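Local coordinates for protein restriction endonuclease THAI (Thermoplasma acidophilum, PDB 3NDH) that probably cleaves DNA at a specific sequence as a restriction endonuclease, binding its substrate by intercalation without flipping bases out of the helix, at residues E128-R133 with R159-I164; L61-I66 with E89-L94. All blocks are in the same frame, centred on the assembly; numbering follows the deposited sequence. Where two conformers were deposited one is given.

How the interactions relate
The two contacts contrast a peripheral hydrophobic join with a buried ionic site. The centre of interaction 1 lies about 20 Å from that of the chain; it packs the turn after helix 120-129 on helix 154-164, with aromatic and aliphatic carbon as its material. Interaction 2, its centre about 7 Å from that of the chain, brings a carboxylate of helix 58-74 up to one at the approach to strand 92-94, beside sodium, water and DNA, where a second subunit also reaches in. The two centres are about 22 Å apart, yet they meet at Glu-89, whose carboxylate takes a hydrogen bond from Trp-130 NE1 through OE1, with OE2 at 3.1 Å from NE1 a probable second acceptor.

Interaction 1 of 2, residues E128-R133 with R159-I164; sequences ETWHPR and RIFDEI
The ring of Phe-161 receives both Pro-132 and His-131 over one and the same face. Pro-132 CD sits 3.8 Å from the ring centroid of Phe-161, 26° off its normal, which makes a CH-pi contact; it bears on the root of the ring, coming to 3.5 Å from Phe-161 CG. Nearer the far end, His-131 CB makes a second CH-pi contact, 3.8 Å from Phe-161 CE2. Trp-130 is placed otherwise. Its carbonyl oxygen O comes to 3.4 Å from Phe-161 CZ on a slanting line, and its indole meets the phenyl group just as obliquely, with Trp-130 CZ3 4.2 Å from Phe-161 CE1. One face of that indole in turn lies against Pro-132 N of its own turn.

The torsions explain who reaches whom. Phe-161 holds CG anti to its backbone N (chi1 -174°), which sends the ring straight out from the helix into the turn of 130-132. In His-131 a chi1 of 72° swings the imidazole away, leaving CB to do the touching. Since no hydrogen bond crosses between the segments, the contact illustrates how a single aromatic side chain can carry a join: more than half of the 154 Å² buried here belongs to Phe-161.

Further neighbours complete the cluster. Tyr-169 meets Phe-161 edge-to-face, Phe-126 stacks with Trp-130, and Ile-170 touches both Trp-130 and Phe-161. A polar tie accompanies the packing, because Gln-158 of helix 154-164 hydrogen-bonds Pro-132 O. The contact thus seats the turn that leads from helix 120-129 towards strand 135-141 on the last turns of helix 154-164, with helix 166-169 and strand 170-171 closing in around it.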
loop_
_atom_site.group_PDB
_atom_site.type_symbol
_atom_site.label_atom_id
_atom_site.label_comp_id
_atom_site.label_asym_id
_atom_site.label_seq_id
_atom_site.Cartn_x
_atom_site.Cartn_y
_atom_site.Cartn_z
ATOM N N GLU A 128 4.586 -25.964 3.681
ATOM C CA GLU A 128 4.530 -27.179 4.475
ATOM C C GLU A 128 3.569 -27.119 5.670
ATOM O O GLU A 128 3.287 -28.151 6.269
ATOM C CB GLU A 128 5.939 -27.546 4.939
ATOM C CG GLU A 128 6.930 -27.807 3.796
ATOM C CD GLU A 128 6.471 -28.879 2.809
ATOM O OE1 GLU A 128 6.822 -28.786 1.601
ATOM O OE2 GLU A 128 5.776 -29.826 3.247
ATOM N N THR A 129 3.045 -25.941 6.003
ATOM C CA THR A 129 2.189 -25.784 7.194
ATOM C C THR A 129 0.782 -25.231 6.957
ATOM O O THR A 129 -0.147 -25.586 7.694
ATOM C CB THR A 129 2.869 -24.903 8.251
ATOM O OG1 THR A 129 3.205 -23.627 7.691
ATOM C CG2 THR A 129 4.127 -25.569 8.754
ATOM N N TRP A 130 0.619 -24.376 5.953
ATOM C CA TRP A 130 -0.655 -23.701 5.732
ATOM C C TRP A 130 -1.730 -24.635 5.169
ATOM O O TRP A 130 -1.454 -25.513 4.347
ATOM C CB TRP A 130 -0.454 -22.518 4.773
ATOM C CG TRP A 130 -1.693 -21.693 4.514
ATOM C CD1 TRP A 130 -2.136 -20.642 5.245
ATOM C CD2 TRP A 130 -2.616 -21.850 3.431
ATOM N NE1 TRP A 130 -3.288 -20.146 4.703
ATOM C CE2 TRP A 130 -3.602 -20.858 3.579
ATOM C CE3 TRP A 130 -2.706 -22.734 2.355
ATOM C CZ2 TRP A 130 -4.674 -20.731 2.691
ATOM C CZ3 TRP A 130 -3.772 -22.612 1.478
ATOM C CH2 TRP A 130 -4.735 -21.614 1.647
ATOM N N HIS A 131 -2.968 -24.421 5.605
ATOM C CA HIS A 131 -4.125 -24.926 4.887
ATOM C C HIS A 131 -5.217 -23.876 4.964
ATOM O O HIS A 131 -5.161 -23.009 5.833
ATOM C CB HIS A 131 -4.596 -26.284 5.439
ATOM C CG HIS A 131 -5.263 -26.202 6.775
ATOM N ND1 HIS A 131 -6.634 -26.189 6.916
ATOM C CD2 HIS A 131 -4.755 -26.119 8.028
ATOM C CE1 HIS A 131 -6.942 -26.103 8.198
ATOM N NE2 HIS A 131 -5.822 -26.053 8.894
ATOM N N PRO A 132 -6.210 -23.951 4.070
ATOM C CA PRO A 132 -7.309 -22.970 4.132
ATOM C C PRO A 132 -8.129 -23.064 5.411
ATOM O O PRO A 132 -8.486 -24.162 5.835
ATOM C CB PRO A 132 -8.188 -23.329 2.926
ATOM C CG PRO A 132 -7.309 -24.152 2.021
ATOM C CD PRO A 132 -6.342 -24.862 2.919
ATOM N N ARG A 133 -8.403 -21.914 6.024
ATOM C CA ARG A 133 -9.210 -21.847 7.243
ATOM C C ARG A 133 -10.374 -20.855 7.190
ATOM O O ARG A 133 -11.340 -21.003 7.942
ATOM C CB ARG A 133 -8.323 -21.488 8.435
ATOM C CG ARG A 133 -7.378 -22.580 8.863
ATOM C CD ARG A 133 -6.696 -22.178 10.174
ATOM N NE ARG A 133 -5.743 -21.087 9.989
ATOM C CZ ARG A 133 -5.107 -20.452 10.976
ATOM N NH1 ARG A 133 -5.328 -20.776 12.248
ATOM N NH2 ARG A 133 -4.248 -19.482 10.694
ATOM N N ARG A 159 -11.926 -28.550 0.706
ATOM C CA ARG A 159 -12.217 -29.660 -0.197
ATOM C C ARG A 159 -11.147 -29.747 -1.277
ATOM O O ARG A 159 -10.482 -30.763 -1.430
ATOM C CB ARG A 159 -13.600 -29.464 -0.831
ATOM C CG ARG A 159 -13.986 -30.514 -1.871
ATOM C CD ARG A 159 -15.374 -30.230 -2.449
ATOM N NE ARG A 159 -16.388 -30.246 -1.391
ATOM C CZ ARG A 159 -17.262 -29.278 -1.123
ATOM N NH1 ARG A 159 -17.313 -28.164 -1.861
ATOM N NH2 ARG A 159 -18.102 -29.431 -0.102
ATOM N N ILE A 160 -10.978 -28.665 -2.019
ATOM C CA ILE A 160 -10.001 -28.643 -3.130
ATOM C C ILE A 160 -8.564 -28.927 -2.638
ATOM O O ILE A 160 -7.841 -29.722 -3.236
ATOM C CB ILE A 160 -10.053 -27.304 -3.919
ATOM C CG1 ILE A 160 -11.444 -27.100 -4.542
ATOM C CG2 ILE A 160 -8.935 -27.211 -4.977
ATOM C CD1 ILE A 160 -11.978 -28.281 -5.354
ATOM N N PHE A 161 -8.185 -28.309 -1.523
ATOM C CA PHE A 161 -6.872 -28.514 -0.913
ATOM C C PHE A 161 -6.654 -29.974 -0.537
ATOM O O PHE A 161 -5.578 -30.535 -0.774
ATOM C CB PHE A 161 -6.743 -27.616 0.323
ATOM C CG PHE A 161 -5.376 -27.636 0.964
ATOM C CD1 PHE A 161 -4.406 -26.723 0.567
ATOM C CD2 PHE A 161 -5.056 -28.564 1.952
ATOM C CE1 PHE A 161 -3.149 -26.726 1.136
ATOM C CE2 PHE A 161 -3.793 -28.565 2.527
ATOM C CZ PHE A 161 -2.839 -27.635 2.111
ATOM N N ASP A 162 -7.685 -30.576 0.051
ATOM C CA ASP A 162 -7.650 -31.994 0.431
ATOM C C ASP A 162 -7.498 -32.886 -0.801
ATOM O O ASP A 162 -6.815 -33.899 -0.755
ATOM C CB ASP A 162 -8.921 -32.358 1.205
ATOM C CG ASP A 162 -8.924 -31.820 2.639
ATOM O OD1 ASP A 162 -7.894 -31.294 3.108
ATOM O OD2 ASP A 162 -9.978 -31.925 3.306
ATOM N N GLU A 163 -8.142 -32.514 -1.899
ATOM C CA GLU A 163 -8.146 -33.335 -3.115
ATOM C C GLU A 163 -6.864 -33.287 -3.919
ATOM O O GLU A 163 -6.462 -34.298 -4.475
ATOM C CB GLU A 163 -9.308 -32.923 -4.021
ATOM C CG GLU A 163 -10.632 -33.385 -3.479
ATOM C CD GLU A 163 -11.810 -32.816 -4.209
ATOM O OE1 GLU A 163 -11.720 -31.699 -4.747
ATOM O OE2 GLU A 163 -12.850 -33.481 -4.219
ATOM N N ILE A 164 -6.235 -32.124 -4.006
ATOM C CA ILE A 164 -5.082 -31.955 -4.883
ATOM C C ILE A 164 -3.765 -31.869 -4.114
ATOM O O ILE A 164 -2.694 -32.098 -4.680
ATOM C CB ILE A 164 -5.256 -30.747 -5.849
ATOM C CG1 ILE A 164 -5.144 -29.402 -5.126
ATOM C CG2 ILE A 164 -6.590 -30.848 -6.597
ATOM C CD1 ILE A 164 -5.245 -28.201 -6.059
#

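Interaction 2 of 2, residues L61-I66 with E89-L94; sequences LRERII and EIDVKL. With NA (sodium ion), chain E; nucleotides of chain C.
Glu-63 reaches from its helix to Asp-91 along an extended side chain. From CB, the chain sets off with CG anti to the backbone N (chi1 -178°), which directs it to the other segment, and CG passes 4.1 Å from Asp-91 CB. Next, Glu-63 CD stands 3.7 Å from Asp-91 CB, and the two carboxylates stack with their planes 25° apart. At the tip, Glu-63 OE1 and Asp-91 OD1 approach to 3.2 Å, two acceptors with no hydrogen bond between them. Their closeness is probably eased by the surroundings: OE1 accepts a hydrogen bond from a sodium-bound water, while Arg-50 of the second subunit forms salt bridges with Glu-63 OE2 and Asp-91 OD1. With an alanine here in place of Glu-63, the sodium-bound water would probably lose this acceptor and Arg-50 of the second subunit one of its two carboxylate partners.

Asp-91 OD2 binds the sodium ion at 2.4 Å, together with OP1 of DC7 of chain C of the DNA, three waters and Ile-101 O. Such a cluster, an aspartate, a backbone carbonyl and a DNA phosphate on one cation, with a glutamate behind one of its waters, is consistent with the metal site of PD-(D/E)XK nucleases. One residue back on the helix, Arg-62 grips a second phosphate, its NH1 and NH2 both donating to OP1 of DA9 of the same strand at the guanidinium edge, NH1 at 2.6 Å.

Helix 58-74 lies between helix 27-46 and the central mixed sheet. Asp-91 and Val-92 both face Ile-99, a classic beta bulge where the chain enters strand 92-94, itself flanked by strands 79-80 and 97-105.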
loop_
_atom_site.group_PDB
_atom_site.type_symbol
_atom_site.label_atom_id
_atom_site.label_comp_id
_atom_site.label_asym_id
_atom_site.label_seq_id
_atom_site.Cartn_x
_atom_site.Cartn_y
_atom_site.Cartn_z
ATOM N N LEU A 61 -7.561 -0.286 0.043
ATOM C CA LEU A 61 -8.717 0.570 -0.055
ATOM C C LEU A 61 -9.978 -0.175 -0.548
ATOM O O LEU A 61 -11.074 0.020 -0.041
ATOM C CB LEU A 61 -8.355 1.770 -0.939
ATOM C CG LEU A 61 -9.309 2.960 -0.965
ATOM C CD1 LEU A 61 -9.737 3.413 0.442
ATOM C CD2 LEU A 61 -8.676 4.122 -1.734
ATOM N N ARG A 62 -9.824 -1.053 -1.543
ATOM C CA ARG A 62 -10.938 -1.903 -1.978
ATOM C C ARG A 62 -11.464 -2.725 -0.813
ATOM O O ARG A 62 -12.653 -2.927 -0.684
ATOM C CB ARG A 62 -10.435 -2.858 -3.057
ATOM C CG ARG A 62 -10.112 -2.208 -4.380
ATOM C CD ARG A 62 -9.465 -3.255 -5.260
ATOM N NE ARG A 62 -9.009 -2.749 -6.537
ATOM C CZ ARG A 62 -8.081 -3.349 -7.279
ATOM N NH1 ARG A 62 -7.519 -4.459 -6.860
ATOM N NH2 ARG A 62 -7.717 -2.817 -8.434
ATOM N N GLU A 63 -10.571 -3.202 0.047
ATOM C CA GLU A 63 -10.972 -3.984 1.223
ATOM C C GLU A 63 -11.884 -3.165 2.122
ATOM O O GLU A 63 -12.901 -3.678 2.594
ATOM C CB GLU A 63 -9.739 -4.412 1.998
ATOM C CG GLU A 63 -10.006 -5.267 3.230
ATOM C CD GLU A 63 -8.840 -5.146 4.172
ATOM O OE1 GLU A 63 -7.673 -5.440 3.772
ATOM O OE2 GLU A 63 -9.077 -4.695 5.320
ATOM N N ARG A 64 -11.556 -1.890 2.332
ATOM C CA ARG A 64 -12.426 -1.010 3.116
ATOM C C ARG A 64 -13.836 -0.946 2.551
ATOM O O ARG A 64 -14.814 -0.940 3.281
ATOM C CB ARG A 64 -11.860 0.410 3.194
ATOM C CG ARG A 64 -10.681 0.549 4.077
ATOM C CD ARG A 64 -10.485 2.004 4.492
ATOM N NE ARG A 64 -9.132 2.200 4.939
ATOM C CZ ARG A 64 -8.344 3.184 4.531
ATOM N NH1 ARG A 64 -8.794 4.121 3.704
ATOM N NH2 ARG A 64 -7.116 3.245 4.994
ATOM N N ILE A 65 -13.920 -0.877 1.224
ATOM C CA ILE A 65 -15.193 -0.803 0.523
ATOM C C ILE A 65 -16.007 -2.076 0.765
ATOM O O ILE A 65 -17.227 -2.029 1.003
ATOM C CB ILE A 65 -14.991 -0.546 -0.986
ATOM C CG1 ILE A 65 -14.476 0.882 -1.185
ATOM C CG2 ILE A 65 -16.275 -0.755 -1.769
ATOM C CD1 ILE A 65 -13.790 1.185 -2.530
ATOM N N ILE A 66 -15.353 -3.234 0.708
ATOM C CA ILE A 66 -16.057 -4.492 0.930
ATOM C C ILE A 66 -16.459 -4.635 2.390
ATOM O O ILE A 66 -17.587 -5.033 2.690
ATOM C CB ILE A 66 -15.215 -5.701 0.441
ATOM C CG1 ILE A 66 -14.948 -5.622 -1.075
ATOM C CG2 ILE A 66 -15.872 -7.025 0.811
ATOM C CD1 ILE A 66 -16.213 -5.607 -1.944
ATOM N N GLU A 89 -3.952 -12.953 6.571
ATOM C CA GLU A 89 -5.218 -13.487 6.019
ATOM C C GLU A 89 -6.511 -12.778 6.365
ATOM O O GLU A 89 -7.262 -12.378 5.484
ATOM C CB GLU A 89 -5.400 -14.973 6.347
ATOM C CG GLU A 89 -4.203 -15.828 6.010
ATOM C CD GLU A 89 -4.533 -17.300 6.012
ATOM O OE1 GLU A 89 -5.288 -17.726 5.120
ATOM O OE2 GLU A 89 -4.026 -18.034 6.890
ATOM N N ILE A 90 -6.792 -12.691 7.657
ATOM C CA ILE A 90 -8.063 -12.203 8.131
ATOM C C ILE A 90 -8.092 -10.685 8.005
ATOM O O ILE A 90 -7.212 -9.995 8.496
ATOM C CB ILE A 90 -8.312 -12.602 9.603
ATOM C CG1 ILE A 90 -8.195 -14.125 9.824
ATOM C CG2 ILE A 90 -9.669 -12.083 10.044
ATOM C CD1 ILE A 90 -8.233 -14.502 11.292
ATOM N N ASP A 91 -9.113 -10.178 7.331
ATOM C CA ASP A 91 -9.285 -8.752 7.140
ATOM C C ASP A 91 -10.403 -8.134 7.946
ATOM O O ASP A 91 -10.346 -6.944 8.247
ATOM C CB ASP A 91 -9.510 -8.490 5.655
ATOM C CG ASP A 91 -8.275 -8.766 4.848
ATOM O OD1 ASP A 91 -7.172 -8.264 5.189
ATOM O OD2 ASP A 91 -8.361 -9.503 3.849
ATOM N N VAL A 92 -11.400 -8.929 8.303
ATOM C CA VAL A 92 -12.615 -8.450 8.936
ATOM C C VAL A 92 -13.300 -9.655 9.550
ATOM O O VAL A 92 -13.033 -10.790 9.152
ATOM C CB VAL A 92 -13.505 -7.709 7.882
ATOM C CG1 VAL A 92 -14.058 -8.658 6.824
ATOM C CG2 VAL A 92 -14.597 -6.890 8.542
ATOM N N LYS A 93 -14.115 -9.427 10.570
ATOM C CA LYS A 93 -14.950 -10.477 11.123
ATOM C C LYS A 93 -16.392 -10.048 11.045
ATOM O O LYS A 93 -16.712 -8.862 11.165
ATOM C CB LYS A 93 -14.575 -10.824 12.558
ATOM C CG LYS A 93 -13.124 -11.195 12.756
ATOM C CD LYS A 93 -12.865 -11.452 14.223
ATOM C CE LYS A 93 -11.426 -11.812 14.437
ATOM N NZ LYS A 93 -11.132 -12.086 15.888
ATOM N N LEU A 94 -17.257 -11.036 10.843
ATOM C CA LEU A 94 -18.684 -10.832 10.689
ATOM C C LEU A 94 -19.367 -11.741 11.709
ATOM O O LEU A 94 -19.234 -12.966 11.636
ATOM C CB LEU A 94 -19.122 -11.185 9.263
ATOM C CG LEU A 94 -20.616 -11.090 8.927
ATOM C CD1 LEU A 94 -21.173 -9.681 9.176
ATOM C CD2 LEU A 94 -20.785 -11.483 7.463
HETATM NA NA NA E . -6.880 -9.571 1.985
ATOM P P DA C 9 -4.993 -5.917 -9.089
ATOM O OP1 DA C 9 -6.315 -5.245 -9.012
ATOM O OP2 DA C 9 -4.912 -7.324 -9.593
ATOM O "O5'" DA C 9 -4.014 -5.011 -9.968
ATOM C "C5'" DA C 9 -3.561 -3.741 -9.473
ATOM C "C4'" DA C 9 -2.438 -3.187 -10.329
ATOM O "O4'" DA C 9 -1.246 -3.996 -10.197
ATOM C "C3'" DA C 9 -2.708 -3.098 -11.829
ATOM O "O3'" DA C 9 -2.087 -1.914 -12.352
ATOM C "C2'" DA C 9 -2.040 -4.357 -12.362
ATOM C "C1'" DA C 9 -0.803 -4.420 -11.484
ATOM N N9 DA C 9 -0.214 -5.752 -11.331
ATOM C C8 DA C 9 -0.864 -6.900 -10.954
ATOM N N7 DA C 9 -0.076 -7.943 -10.841
ATOM C C5 DA C 9 1.177 -7.453 -11.180
ATOM C C6 DA C 9 2.448 -8.059 -11.245
ATOM N N6 DA C 9 2.682 -9.342 -10.947
ATOM N N1 DA C 9 3.488 -7.289 -11.624
ATOM C C2 DA C 9 3.264 -6.000 -11.909
ATOM N N3 DA C 9 2.123 -5.317 -11.884
ATOM C C4 DA C 9 1.105 -6.107 -11.503
ATOM P P DC C 7 -3.632 -8.776 2.984
ATOM O OP1 DC C 7 -5.068 -8.894 3.258
ATOM O OP2 DC C 7 -2.849 -9.987 2.605
ATOM O "O5'" DC C 7 -3.427 -7.675 1.856
ATOM C "C5'" DC C 7 -4.301 -6.561 1.755
ATOM C "C4'" DC C 7 -3.846 -5.667 0.629
ATOM O "O4'" DC C 7 -2.491 -5.253 0.888
ATOM C "C3'" DC C 7 -3.767 -6.337 -0.740
ATOM O "O3'" DC C 7 -5.080 -6.351 -1.352
ATOM C "C2'" DC C 7 -2.782 -5.430 -1.468
ATOM C "C1'" DC C 7 -1.917 -4.824 -0.341
ATOM N N1 DC C 7 -0.496 -5.224 -0.351
ATOM C C2 DC C 7 0.438 -4.347 -0.910
ATOM O O2 DC C 7 0.064 -3.218 -1.265
ATOM N N3 DC C 7 1.727 -4.738 -1.038
ATOM C C4 DC C 7 2.101 -5.946 -0.610
ATOM N N4 DC C 7 3.370 -6.313 -0.815
ATOM C C5 DC C 7 1.187 -6.834 0.032
ATOM C C6 DC C 7 -0.093 -6.436 0.144
HETATM O O HOH W 1 -7.602 -7.271 1.731
HETATM O O HOH W 2 -6.623 -11.838 2.757
HETATM O O HOH W 3 -5.056 -10.078 0.292
#